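PDB 5KZZ: smoothened from Xenopus laevis, which probably acts as a Frizzled-family G protein-coupled receptor in Hedgehog signalling, is directly activated by cholesterol, and is represented here by its extracellular cysteine-rich domain. Local coordinates for residues D66-L71 with Q94-P99. Numbering follows the deposited sequence. Where two conformers were deposited one is given.
Sequences DAIRPL and QTTRVP. With ZN (zinc ion), chain F.
Ala67 and Thr96 bring helix 62-76 and the end of helix 90-97 together, their CA atoms 5.4 Å apart, and no hydrogen bond links the two segments. Thr96 carries most of the contact and divides it between its two branches. Its chi1 of -52° sets OG1 beside the backbone N and anti to the carbonyl carbon, which puts the methyl CG2 anti to N. CG2 lies 3.7 Å from CA of Ile68 and 3.8 Å from CG1 of Ile68, whose side chain it meets at about a right angle. In the conformer given, OG1 bonds to Leu92 O of its own helix; Ala67 O, 3.6 Å from Thr96 OG1, is a contact without a hydrogen bond. Leu71 flanks that branch, CD2 standing 4.1 Å from Thr96 OG1. Beyond the helix, Pro99 sets ring atom CG 3.6 Å from CB of Ala67, an apolar contact at the partly exposed edge. Phe112 of helix 110-114 touches both Leu71 and Thr96, extending the apolar cluster. Asp66, which makes no contact with 94-99, binds a zinc ion through OD1 at 2.0 Å. Ile68 also packs on Cys100, so the contact lies beside the Cys64-Cys100 disulfide, which joins helix 62-76 to the loop after helix 90-97 in this disulfide-rich Frizzled-type cysteine-rich domain.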
loop_
_atom_site.group_PDB
_atom_site.type_symbol
_atom_site.label_atom_id
_atom_site.label_comp_id
_atom_site.label_asym_id
_atom_site.label_seq_id
_atom_site.Cartn_x
_atom_site.Cartn_y
_atom_site.Cartn_z
ATOM N N ASP A 66 -6.713 1.156 -11.583
ATOM C CA ASP A 66 -7.079 2.420 -10.968
ATOM C C ASP A 66 -7.457 2.236 -9.500
ATOM O O ASP A 66 -7.105 3.068 -8.646
ATOM C CB ASP A 66 -8.240 3.083 -11.718
ATOM C CG ASP A 66 -8.449 4.509 -11.278
ATOM O OD1 ASP A 66 -7.601 5.342 -11.636
ATOM O OD2 ASP A 66 -9.400 4.806 -10.530
ATOM N N ALA A 67 -8.180 1.158 -9.204
ATOM C CA ALA A 67 -8.572 0.876 -7.828
ATOM C C ALA A 67 -7.391 0.486 -6.944
ATOM O O ALA A 67 -7.302 0.880 -5.783
ATOM C CB ALA A 67 -9.600 -0.225 -7.808
ATOM N N ILE A 68 -6.487 -0.323 -7.486
ATOM C CA ILE A 68 -5.435 -0.917 -6.656
ATOM C C ILE A 68 -4.264 0.026 -6.405
ATOM O O ILE A 68 -3.560 -0.133 -5.397
ATOM C CB ILE A 68 -4.943 -2.262 -7.284
ATOM C CG1 ILE A 68 -4.394 -3.194 -6.197
ATOM C CG2 ILE A 68 -3.900 -2.042 -8.345
ATOM C CD1 ILE A 68 -3.893 -4.524 -6.724
ATOM N N ARG A 69 -4.059 1.009 -7.281
ATOM C CA ARG A 69 -2.929 1.922 -7.092
ATOM C C ARG A 69 -2.833 2.511 -5.665
ATOM O O ARG A 69 -1.773 2.438 -5.057
ATOM C CB ARG A 69 -2.953 3.062 -8.132
ATOM C CG ARG A 69 -2.525 2.686 -9.530
ATOM C CD ARG A 69 -2.922 3.767 -10.544
ATOM N NE ARG A 69 -2.304 5.049 -10.229
ATOM C CZ ARG A 69 -2.644 6.202 -10.784
ATOM N NH1 ARG A 69 -3.628 6.245 -11.671
ATOM N NH2 ARG A 69 -2.005 7.313 -10.442
ATOM N N PRO A 70 -3.922 3.092 -5.117
ATOM C CA PRO A 70 -3.760 3.670 -3.781
ATOM C C PRO A 70 -3.513 2.597 -2.717
ATOM O O PRO A 70 -2.876 2.897 -1.727
ATOM C CB PRO A 70 -5.095 4.403 -3.548
ATOM C CG PRO A 70 -6.061 3.751 -4.496
ATOM C CD PRO A 70 -5.213 3.483 -5.709
ATOM N N LEU A 71 -4.001 1.378 -2.930
ATOM C CA LEU A 71 -3.738 0.300 -1.982
ATOM C C LEU A 71 -2.261 -0.085 -2.031
ATOM O O LEU A 71 -1.621 -0.193 -0.982
ATOM C CB LEU A 71 -4.654 -0.907 -2.276
ATOM C CG LEU A 71 -4.537 -2.092 -1.306
ATOM C CD1 LEU A 71 -4.713 -1.599 0.092
ATOM C CD2 LEU A 71 -5.583 -3.154 -1.665
ATOM N N GLN A 94 -11.719 -3.326 0.852
ATOM C CA GLN A 94 -12.989 -3.899 0.396
ATOM C C GLN A 94 -13.410 -3.318 -0.948
ATOM O O GLN A 94 -14.018 -3.999 -1.767
ATOM C CB GLN A 94 -14.104 -3.699 1.429
ATOM C CG GLN A 94 -14.026 -4.711 2.586
ATOM C CD GLN A 94 -15.310 -4.800 3.412
ATOM O OE1 GLN A 94 -16.424 -4.619 2.897
ATOM N NE2 GLN A 94 -15.160 -5.089 4.697
ATOM N N THR A 95 -13.078 -2.062 -1.183
ATOM C CA THR A 95 -13.442 -1.467 -2.456
ATOM C C THR A 95 -12.618 -2.050 -3.585
ATOM O O THR A 95 -13.126 -2.244 -4.690
ATOM C CB THR A 95 -13.254 0.044 -2.457
ATOM O OG1 THR A 95 -11.857 0.357 -2.410
ATOM C CG2 THR A 95 -13.940 0.650 -1.277
ATOM N N THR A 96 -11.348 -2.326 -3.310
ATOM C CA THR A 96 -10.427 -2.785 -4.335
ATOM C C THR A 96 -10.727 -4.225 -4.748
ATOM O O THR A 96 -10.480 -4.618 -5.883
ATOM C CB THR A 96 -8.975 -2.651 -3.836
ATOM O OG1 THR A 96 -8.778 -1.314 -3.354
ATOM C CG2 THR A 96 -7.988 -2.929 -4.948
ATOM N N ARG A 97 -11.270 -4.991 -3.811
ATOM C CA ARG A 97 -11.583 -6.401 -4.023
ATOM C C ARG A 97 -12.503 -6.637 -5.198
ATOM O O ARG A 97 -12.408 -7.662 -5.852
ATOM C CB ARG A 97 -12.242 -7.006 -2.776
ATOM C CG ARG A 97 -11.297 -7.683 -1.821
ATOM C CD ARG A 97 -12.023 -8.744 -1.009
ATOM N NE ARG A 97 -13.268 -8.255 -0.416
ATOM C CZ ARG A 97 -13.758 -8.682 0.746
ATOM N NH1 ARG A 97 -13.095 -9.591 1.449
ATOM N NH2 ARG A 97 -14.899 -8.190 1.216
ATOM N N VAL A 98 -13.422 -5.718 -5.451
ATOM C CA VAL A 98 -14.408 -5.999 -6.479
ATOM C C VAL A 98 -13.786 -5.817 -7.866
ATOM O O VAL A 98 -13.749 -6.768 -8.639
ATOM C CB VAL A 98 -15.676 -5.147 -6.310
ATOM C CG1 VAL A 98 -16.675 -5.504 -7.384
ATOM C CG2 VAL A 98 -16.260 -5.350 -4.916
ATOM N N PRO A 99 -13.235 -4.631 -8.181
ATOM C CA PRO A 99 -12.656 -4.568 -9.528
ATOM C C PRO A 99 -11.444 -5.463 -9.742
ATOM O O PRO A 99 -11.124 -5.778 -10.889
ATOM C CB PRO A 99 -12.262 -3.095 -9.675
ATOM C CG PRO A 99 -12.301 -2.544 -8.353
ATOM C CD PRO A 99 -13.282 -3.303 -7.555
HETATM ZN ZN ZN F . -7.947 7.205 -11.067
#